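Local coordinates for Exo beta-1,2-glucooligosaccharide sophorohydrolase (non-reducing end) (Parabacteroides distasonis ATCC 8503, PDB 5Z06), which hydrolyses linear beta-1,2-glucan and beta-1,2-glucooligosaccharides as an exo-type enzyme, releasing sophorose from the non-reducing end, at residues G531-F536 with A599-P604; I566-C571 with Y581-W586; W586-S591 with G609-T614. One frame throughout, in Å; residues are numbered along the deposited sequence.

How the contacts relate
All three contacts lie in the C-terminal, largely helical part of the chain, probably the catalytic domain, within the glycoamylase-like family of the six-hairpin clan. Contact 3 lies deepest, every touching residue being buried. Contact 1 is nearly as enclosed, and contact 2 reaches the surface at E583. Contacts 2 and 3 share W586, which faces helix 556-573 in the first and lends mainly its backbone to the second. Contacts 1 and 3, centres about 8 Å apart, are joined by L534 N to L588 O and F535 N to T589 OG1. All contain a bridging water; only contact 2 adds a direct hydrogen bond, while contact 1 has a CA-H...O contact and contact 3 methyl and thioether packing.

Contact 1: residues G531-F536 with A599-P604; sequences GGPLFF and AQEPMP
P533 and E601 lie side by side and point the same way, the pyrrolidine ring running next to the aliphatic part of the glutamate, where the loop leading toward helix 556-573 meets the loop after strand 597-599. The first torsion of E601 sets CG anti to its own carbonyl carbon (chi1 -42°), and the chain then runs on extended past G532. E601 CG comes to 3.7 Å from P533 N and 3.9 Å from P533 CD. At the next ring atom, P533 CG meets the methyl CB of A599 at 4.1 Å. P533 CA, 3.1 Å from Q600 O, also turns its hydrogen to the opposite backbone, with an angle of 130° at the hydrogen. Within its own segment, P533 CD sits over one face of the F536 ring, offset toward the rim. G532 has a positive phi, and a CB here would strike the same ring. One water links the loops, accepting from G532 N at 2.8 Å and donating to E601 OE1 at 2.6 Å. P602, at the centre of an inverse gamma turn, packs on helix 556-573, and Q600 OE1 binds a glycerol, probably from the crystallisation liquor. The loops are joined by the proline ring, a CA-H...O contact and a water bridge, without a direct conventional hydrogen bond, and the carboxylate of E601 meets the opposing N-H only through that water.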
loop_
_atom_site.group_PDB
_atom_site.type_symbol
_atom_site.label_atom_id
_atom_site.label_comp_id
_atom_site.label_asym_id
_atom_site.label_seq_id
_atom_site.Cartn_x
_atom_site.Cartn_y
_atom_site.Cartn_z
ATOM N N GLY A 531 -8.686 18.738 -10.757
ATOM C CA GLY A 531 -9.322 17.910 -9.731
ATOM C C GLY A 531 -8.399 17.417 -8.631
ATOM O O GLY A 531 -8.865 16.998 -7.569
ATOM N N GLY A 532 -7.090 17.457 -8.891
ATOM C CA GLY A 532 -6.119 16.980 -7.954
ATOM C C GLY A 532 -6.026 15.463 -8.039
ATOM O O GLY A 532 -6.591 14.838 -8.949
ATOM N N PRO A 533 -5.287 14.858 -7.097
ATOM C CA PRO A 533 -5.277 13.412 -7.027
ATOM C C PRO A 533 -6.692 12.910 -6.940
ATOM O O PRO A 533 -7.529 13.513 -6.252
ATOM C CB PRO A 533 -4.535 13.118 -5.730
ATOM C CG PRO A 533 -3.776 14.364 -5.409
ATOM C CD PRO A 533 -4.577 15.482 -5.975
ATOM N N LEU A 534 -6.966 11.822 -7.642
ATOM C CA LEU A 534 -8.327 11.324 -7.708
ATOM C C LEU A 534 -8.894 10.833 -6.388
ATOM O O LEU A 534 -10.112 10.723 -6.265
ATOM C CB LEU A 534 -8.463 10.236 -8.763
ATOM C CG LEU A 534 -9.858 9.946 -9.291
ATOM C CD1 LEU A 534 -10.521 11.198 -9.837
ATOM C CD2 LEU A 534 -9.764 8.883 -10.382
ATOM N N PHE A 535 -8.054 10.554 -5.394
ATOM C CA PHE A 535 -8.584 10.142 -4.088
ATOM C C PHE A 535 -9.398 11.234 -3.404
ATOM O O PHE A 535 -10.164 10.948 -2.483
ATOM C CB PHE A 535 -7.488 9.617 -3.162
ATOM C CG PHE A 535 -6.698 10.681 -2.463
ATOM C CD1 PHE A 535 -7.132 11.188 -1.243
ATOM C CD2 PHE A 535 -5.504 11.150 -2.984
ATOM C CE1 PHE A 535 -6.403 12.146 -0.555
ATOM C CE2 PHE A 535 -4.768 12.124 -2.310
ATOM C CZ PHE A 535 -5.211 12.613 -1.091
ATOM N N PHE A 536 -9.234 12.473 -3.863
ATOM C CA PHE A 536 -10.085 13.570 -3.442
ATOM C C PHE A 536 -11.587 13.292 -3.611
ATOM O O PHE A 536 -12.384 13.716 -2.764
ATOM C CB PHE A 536 -9.689 14.851 -4.179
ATOM C CG PHE A 536 -8.396 15.473 -3.714
ATOM C CD1 PHE A 536 -7.511 14.833 -2.836
ATOM C CD2 PHE A 536 -8.053 16.719 -4.193
ATOM C CE1 PHE A 536 -6.344 15.452 -2.445
ATOM C CE2 PHE A 536 -6.888 17.341 -3.795
ATOM C CZ PHE A 536 -6.036 16.705 -2.910
ATOM N N ALA A 599 1.822 12.557 -4.957
ATOM C CA ALA A 599 0.395 12.852 -5.006
ATOM C C ALA A 599 0.048 13.073 -6.473
ATOM O O ALA A 599 -0.046 14.192 -6.916
ATOM C CB ALA A 599 0.073 14.072 -4.137
ATOM N N GLN A 600 -0.108 11.990 -7.237
ATOM C CA GLN A 600 -0.231 12.114 -8.679
ATOM C C GLN A 600 -1.569 12.654 -9.081
ATOM O O GLN A 600 -2.577 12.504 -8.365
ATOM C CB GLN A 600 0.029 10.772 -9.381
ATOM C CG GLN A 600 1.401 10.181 -9.138
ATOM C CD GLN A 600 2.528 11.129 -9.511
ATOM O OE1 GLN A 600 2.719 12.148 -8.856
ATOM N NE2 GLN A 600 3.280 10.784 -10.557
ATOM N N GLU A 601 -1.572 13.293 -10.240
ATOM C CA GLU A 601 -2.781 13.934 -10.787
ATOM C C GLU A 601 -2.751 13.753 -12.289
ATOM O O GLU A 601 -1.674 13.515 -12.835
ATOM C CB GLU A 601 -2.797 15.448 -10.497
ATOM C CG GLU A 601 -2.353 15.874 -9.119
ATOM C CD GLU A 601 -2.214 17.386 -9.005
ATOM O OE1 GLU A 601 -2.718 18.108 -9.894
ATOM O OE2 GLU A 601 -1.615 17.830 -8.005
ATOM N N PRO A 602 -3.904 13.957 -12.971
ATOM C CA PRO A 602 -3.896 13.986 -14.434
ATOM C C PRO A 602 -3.359 15.335 -14.931
ATOM O O PRO A 602 -4.082 16.144 -15.533
ATOM C CB PRO A 602 -5.373 13.759 -14.798
ATOM C CG PRO A 602 -6.136 14.342 -13.657
ATOM C CD PRO A 602 -5.272 14.148 -12.428
ATOM N N MET A 603 -2.080 15.545 -14.662
ATOM C CA MET A 603 -1.345 16.741 -15.042
ATOM C C MET A 603 0.096 16.283 -15.273
ATOM O O MET A 603 0.612 15.518 -14.443
ATOM C CB MET A 603 -1.371 17.750 -13.889
ATOM C CG MET A 603 -2.736 18.375 -13.617
ATOM S SD MET A 603 -3.316 19.407 -14.980
ATOM C CE MET A 603 -2.245 20.831 -14.740
ATOM N N PRO A 604 0.756 16.757 -16.361
ATOM C CA PRO A 604 2.143 16.323 -16.663
ATOM C C PRO A 604 3.101 16.329 -15.494
ATOM O O PRO A 604 3.871 15.397 -15.329
ATOM C CB PRO A 604 2.604 17.329 -17.714
ATOM C CG PRO A 604 1.339 17.670 -18.463
ATOM C CD PRO A 604 0.198 17.554 -17.476
HETATM O O HOH W 1 -5.150 18.059 -10.755
#

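Contact 2: residues I566-C571 with Y581-W586; sequences INQRYC and YGEDCW
W586 holds CG between its backbone N and carbonyl carbon (chi1 65°), while Q568 keeps CG anti to its N (chi1 -172°), and the two torsions lay the glutamine methylenes over one indole face. This is a helix-to-loop contact in what is probably the (alpha/alpha)6 barrel, as in other GH144 enzymes: helix 556-573 is met by the loop that follows it, folded at G582-C585 into a type I beta turn. Q568 CG makes a CH-pi contact 3.8 Å from the centroid of the five-membered ring of W586, and Q568 CB rides over the same face toward the rim. The N-H of that five-membered ring is used elsewhere: W586 NE1 donates to A626 O of helix 624-636, which would help fix the indole's rotation. Further along the helix, C571 CB touches W586 CB at 3.5 Å, and C571 SG lies obliquely 5.1 Å from the centroid of the Y581 ring, whose OH bonds D607. An alanine in place of W586 would probably open a gap under the Q568 methylenes and leave A626 O without its indole donor. The extended glutamine ends at the turn: Q568 NE2 donates to E583 O at 2.9 Å, with an N-H...O angle of 153°, in the carbonyl plane and on a lone pair. Q568 NE2 also donates to a water at 3.1 Å, which donates to E583 OE2 at 2.6 Å.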
loop_
_atom_site.group_PDB
_atom_site.type_symbol
_atom_site.label_atom_id
_atom_site.label_comp_id
_atom_site.label_asym_id
_atom_site.label_seq_id
_atom_site.Cartn_x
_atom_site.Cartn_y
_atom_site.Cartn_z
ATOM N N ILE A 566 -12.281 13.311 -16.230
ATOM C CA ILE A 566 -11.155 14.132 -16.622
ATOM C C ILE A 566 -9.893 13.324 -16.470
ATOM O O ILE A 566 -9.030 13.321 -17.332
ATOM C CB ILE A 566 -11.065 15.405 -15.742
ATOM C CG1 ILE A 566 -12.059 16.482 -16.224
ATOM C CG2 ILE A 566 -9.668 16.001 -15.739
ATOM C CD1 ILE A 566 -12.383 17.553 -15.204
ATOM N N ASN A 567 -9.786 12.669 -15.322
ATOM C CA ASN A 567 -8.655 11.837 -15.028
ATOM C C ASN A 567 -8.546 10.710 -16.077
ATOM O O ASN A 567 -7.480 10.529 -16.692
ATOM C CB ASN A 567 -8.757 11.327 -13.567
ATOM C CG ASN A 567 -7.472 10.710 -13.076
ATOM O OD1 ASN A 567 -6.935 9.813 -13.734
ATOM N ND2 ASN A 567 -6.996 11.145 -11.905
ATOM N N GLN A 568 -9.636 10.001 -16.329
ATOM C CA GLN A 568 -9.610 8.974 -17.349
ATOM C C GLN A 568 -9.195 9.546 -18.697
ATOM O O GLN A 568 -8.414 8.916 -19.428
ATOM C CB GLN A 568 -10.948 8.256 -17.508
ATOM C CG GLN A 568 -10.845 7.049 -18.432
ATOM C CD GLN A 568 -12.173 6.511 -18.889
ATOM O OE1 GLN A 568 -13.106 7.255 -19.081
ATOM N NE2 GLN A 568 -12.241 5.206 -19.120
ATOM N N ARG A 569 -9.717 10.715 -19.040
ATOM C CA ARG A 569 -9.443 11.270 -20.378
ATOM C C ARG A 569 -8.027 11.735 -20.553
ATOM O O ARG A 569 -7.477 11.635 -21.646
ATOM C CB ARG A 569 -10.407 12.377 -20.737
ATOM C CG ARG A 569 -11.769 11.784 -20.997
ATOM C CD ARG A 569 -12.814 12.845 -20.950
ATOM N NE ARG A 569 -14.133 12.244 -21.083
ATOM C CZ ARG A 569 -15.241 12.938 -21.304
ATOM N NH1 ARG A 569 -15.178 14.257 -21.454
ATOM N NH2 ARG A 569 -16.406 12.310 -21.397
ATOM N N TYR A 570 -7.454 12.247 -19.477
ATOM C CA TYR A 570 -6.037 12.547 -19.431
ATOM C C TYR A 570 -5.235 11.275 -19.701
ATOM O O TYR A 570 -4.217 11.290 -20.401
ATOM C CB TYR A 570 -5.662 13.091 -18.064
ATOM C CG TYR A 570 -4.178 13.136 -17.861
ATOM C CD1 TYR A 570 -3.487 12.022 -17.379
ATOM C CD2 TYR A 570 -3.435 14.285 -18.196
ATOM C CE1 TYR A 570 -2.115 12.049 -17.215
ATOM C CE2 TYR A 570 -2.056 14.320 -18.017
ATOM C CZ TYR A 570 -1.394 13.205 -17.518
ATOM O OH TYR A 570 -0.016 13.227 -17.358
ATOM N N CYS A 571 -5.670 10.196 -19.070
ATOM C CA CYS A 571 -4.932 8.947 -19.110
ATOM C C CYS A 571 -5.052 8.332 -20.496
ATOM O O CYS A 571 -4.076 7.818 -21.027
ATOM C CB CYS A 571 -5.392 7.986 -18.011
ATOM S SG CYS A 571 -4.884 8.541 -16.382
ATOM N N TYR A 581 -1.137 3.208 -20.101
ATOM C CA TYR A 581 -2.215 4.176 -19.828
ATOM C C TYR A 581 -3.269 4.117 -20.926
ATOM O O TYR A 581 -2.954 4.033 -22.097
ATOM C CB TYR A 581 -1.687 5.587 -19.822
ATOM C CG TYR A 581 -1.011 6.033 -18.565
ATOM C CD1 TYR A 581 -0.353 5.140 -17.721
ATOM C CD2 TYR A 581 -0.992 7.393 -18.241
ATOM C CE1 TYR A 581 0.261 5.587 -16.571
ATOM C CE2 TYR A 581 -0.359 7.856 -17.114
ATOM C CZ TYR A 581 0.255 6.957 -16.283
ATOM O OH TYR A 581 0.873 7.411 -15.187
ATOM N N GLY A 582 -4.530 4.172 -20.546
ATOM C CA GLY A 582 -5.570 4.143 -21.551
ATOM C C GLY A 582 -6.900 4.132 -20.867
ATOM O O GLY A 582 -6.996 4.448 -19.688
ATOM N N GLU A 583 -7.903 3.709 -21.610
ATOM C CA GLU A 583 -9.268 3.702 -21.121
ATOM C C GLU A 583 -9.481 2.763 -19.942
ATOM O O GLU A 583 -10.407 2.961 -19.143
ATOM C CB GLU A 583 -10.222 3.331 -22.246
ATOM C CG GLU A 583 -11.653 3.672 -21.905
ATOM C CD GLU A 583 -12.583 3.608 -23.085
ATOM O OE1 GLU A 583 -12.095 3.503 -24.243
ATOM O OE2 GLU A 583 -13.804 3.687 -22.825
ATOM N N ASP A 584 -8.632 1.749 -19.872
ATOM C CA ASP A 584 -8.724 0.718 -18.875
ATOM C C ASP A 584 -7.575 0.830 -17.865
ATOM O O ASP A 584 -7.338 -0.058 -17.060
ATOM C CB ASP A 584 -8.809 -0.650 -19.571
ATOM C CG ASP A 584 -7.605 -0.966 -20.419
ATOM O OD1 ASP A 584 -6.716 -0.106 -20.562
ATOM O OD2 ASP A 584 -7.541 -2.098 -20.932
ATOM N N CYS A 585 -6.864 1.941 -17.905
ATOM C CA CYS A 585 -5.749 2.139 -17.025
ATOM C C CYS A 585 -5.614 3.614 -16.772
ATOM O O CYS A 585 -4.955 4.343 -17.514
ATOM C CB CYS A 585 -4.475 1.559 -17.608
ATOM S SG CYS A 585 -3.118 1.697 -16.429
ATOM N N TRP A 586 -6.267 4.044 -15.697
ATOM C CA TRP A 586 -6.434 5.452 -15.408
ATOM C C TRP A 586 -6.753 5.608 -13.944
ATOM O O TRP A 586 -7.060 4.635 -13.279
ATOM C CB TRP A 586 -7.595 5.991 -16.231
ATOM C CG TRP A 586 -8.922 5.373 -15.838
ATOM C CD1 TRP A 586 -9.434 4.177 -16.259
ATOM C CD2 TRP A 586 -9.867 5.914 -14.927
ATOM N NE1 TRP A 586 -10.665 3.948 -15.658
ATOM C CE2 TRP A 586 -10.946 4.998 -14.835
ATOM C CE3 TRP A 586 -9.916 7.081 -14.182
ATOM C CZ2 TRP A 586 -12.068 5.234 -14.035
ATOM C CZ3 TRP A 586 -11.031 7.314 -13.374
ATOM C CH2 TRP A 586 -12.087 6.394 -13.313
HETATM O O HOH W 2 -14.758 4.002 -20.465
#

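Contact 3: residues W586-S591 with G609-T614; sequences WGLTAS and GTMAPT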
loop_
_atom_site.group_PDB
_atom_site.type_symbol
_atom_site.label_atom_id
_atom_site.label_comp_id
_atom_site.label_asym_id
_atom_site.label_seq_id
_atom_site.Cartn_x
_atom_site.Cartn_y
_atom_site.Cartn_z
ATOM N N TRP A 586 -6.267 4.044 -15.697
ATOM C CA TRP A 586 -6.434 5.452 -15.408
ATOM C C TRP A 586 -6.753 5.608 -13.944
ATOM O O TRP A 586 -7.060 4.635 -13.279
ATOM C CB TRP A 586 -7.595 5.991 -16.231
ATOM C CG TRP A 586 -8.922 5.373 -15.838
ATOM C CD1 TRP A 586 -9.434 4.177 -16.259
ATOM C CD2 TRP A 586 -9.867 5.914 -14.927
ATOM N NE1 TRP A 586 -10.665 3.948 -15.658
ATOM C CE2 TRP A 586 -10.946 4.998 -14.835
ATOM C CE3 TRP A 586 -9.916 7.081 -14.182
ATOM C CZ2 TRP A 586 -12.068 5.234 -14.035
ATOM C CZ3 TRP A 586 -11.031 7.314 -13.374
ATOM C CH2 TRP A 586 -12.087 6.394 -13.313
ATOM N N GLY A 587 -6.761 6.844 -13.476
ATOM C CA GLY A 587 -7.097 7.162 -12.086
ATOM C C GLY A 587 -5.870 7.567 -11.321
ATOM O O GLY A 587 -5.610 7.062 -10.241
ATOM N N LEU A 588 -5.123 8.510 -11.875
ATOM C CA LEU A 588 -3.962 9.014 -11.218
ATOM C C LEU A 588 -4.312 9.583 -9.874
ATOM O O LEU A 588 -5.259 10.358 -9.736
ATOM C CB LEU A 588 -3.249 10.056 -12.083
ATOM C CG LEU A 588 -2.563 9.402 -13.305
ATOM C CD1 LEU A 588 -2.129 10.428 -14.335
ATOM C CD2 LEU A 588 -1.366 8.589 -12.874
ATOM N N THR A 589 -3.535 9.181 -8.879
ATOM C CA THR A 589 -3.793 9.565 -7.501
ATOM C C THR A 589 -2.525 9.296 -6.673
ATOM O O THR A 589 -1.477 8.857 -7.185
ATOM C CB THR A 589 -5.039 8.823 -6.925
ATOM O OG1 THR A 589 -5.287 9.215 -5.574
ATOM C CG2 THR A 589 -4.855 7.345 -6.944
ATOM N N ALA A 590 -2.635 9.594 -5.391
ATOM C CA ALA A 590 -1.518 9.481 -4.482
ATOM C C ALA A 590 -1.174 8.046 -4.193
ATOM O O ALA A 590 -2.056 7.194 -3.994
ATOM C CB ALA A 590 -1.821 10.185 -3.183
ATOM N N SER A 591 0.126 7.797 -4.115
ATOM C CA SER A 591 0.631 6.555 -3.586
ATOM C C SER A 591 2.091 6.704 -3.292
ATOM O O SER A 591 2.758 7.645 -3.773
ATOM C CB SER A 591 0.424 5.417 -4.606
ATOM O OG SER A 591 1.397 5.436 -5.630
ATOM N N GLY A 609 4.039 7.916 -14.921
ATOM C CA GLY A 609 3.747 6.544 -15.350
ATOM C C GLY A 609 3.194 5.646 -14.271
ATOM O O GLY A 609 2.832 4.497 -14.533
ATOM N N THR A 610 3.095 6.190 -13.072
ATOM C CA THR A 610 2.677 5.426 -11.926
ATOM C C THR A 610 1.184 5.521 -11.764
ATOM O O THR A 610 0.646 6.615 -11.599
ATOM C CB THR A 610 3.298 5.972 -10.663
ATOM O OG1 THR A 610 4.700 6.016 -10.857
ATOM C CG2 THR A 610 2.939 5.099 -9.461
ATOM N N MET A 611 0.547 4.355 -11.737
ATOM C CA MET A 611 -0.883 4.244 -11.623
ATOM C C MET A 611 -1.216 3.444 -10.365
ATOM O O MET A 611 -0.750 2.318 -10.202
ATOM C CB MET A 611 -1.432 3.536 -12.856
ATOM C CG MET A 611 -2.952 3.589 -12.965
ATOM S SD MET A 611 -3.593 5.269 -13.071
ATOM C CE MET A 611 -2.900 5.754 -14.647
ATOM N N ALA A 612 -2.016 4.045 -9.495
ATOM C CA ALA A 612 -2.507 3.381 -8.299
ATOM C C ALA A 612 -3.898 2.858 -8.626
ATOM O O ALA A 612 -4.809 3.645 -8.882
ATOM C CB ALA A 612 -2.552 4.350 -7.128
ATOM N N PRO A 613 -4.086 1.530 -8.621
ATOM C CA PRO A 613 -5.403 0.981 -8.963
ATOM C C PRO A 613 -6.573 1.574 -8.188
ATOM O O PRO A 613 -7.695 1.590 -8.689
ATOM C CB PRO A 613 -5.263 -0.508 -8.639
ATOM C CG PRO A 613 -3.813 -0.781 -8.784
ATOM C CD PRO A 613 -3.092 0.470 -8.396
ATOM N N THR A 614 -6.315 2.044 -6.977
ATOM C CA THR A 614 -7.377 2.623 -6.176
ATOM C C THR A 614 -8.051 3.814 -6.875
ATOM O O THR A 614 -9.228 4.059 -6.651
ATOM C CB THR A 614 -6.901 2.991 -4.762
ATOM O OG1 THR A 614 -8.031 3.252 -3.939
ATOM C CG2 THR A 614 -5.987 4.230 -4.773
HETATM O O HOH W 3 -6.297 3.307 -11.093
HETATM O O HOH W 4 -1.365 6.976 -9.720
#
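M611 meets W586 and L588 through a side chain bent at both its second and third torsions (61° and 65°), which brings the thioether back against the opposing backbone. M611 SD rests 3.3 Å from W586 C, and M611 CE reaches L588 CD2 at 3.7 Å, the two side chains crossing at about a right angle. The other apolar touches gather on A612, whose methyl CB lies 3.8 Å from T589 CG2 and 4.0 Å from S591 CB. T589 CG2 also borders T614 CG2, while the hydroxyls of these threonines are turned to other partners, F535 N and N667 O. Between the backbones, the polar links run through water. One water donates to W586 O and to A612 O, at 2.7 Å each. A second donates to T610 O at 2.8 Å and accepts from A612 N at 3.0 Å and from T589 N. The segments run nearly perpendicular and join two small antiparallel sheets: strand 590-592 pairs with strand 597-599, and strand 610-611 with strand 652-653. With no direct hydrogen bond between them, the two segments meet through methyl and thioether packing, and the buried backbone groups of A612 are satisfied by the two waters.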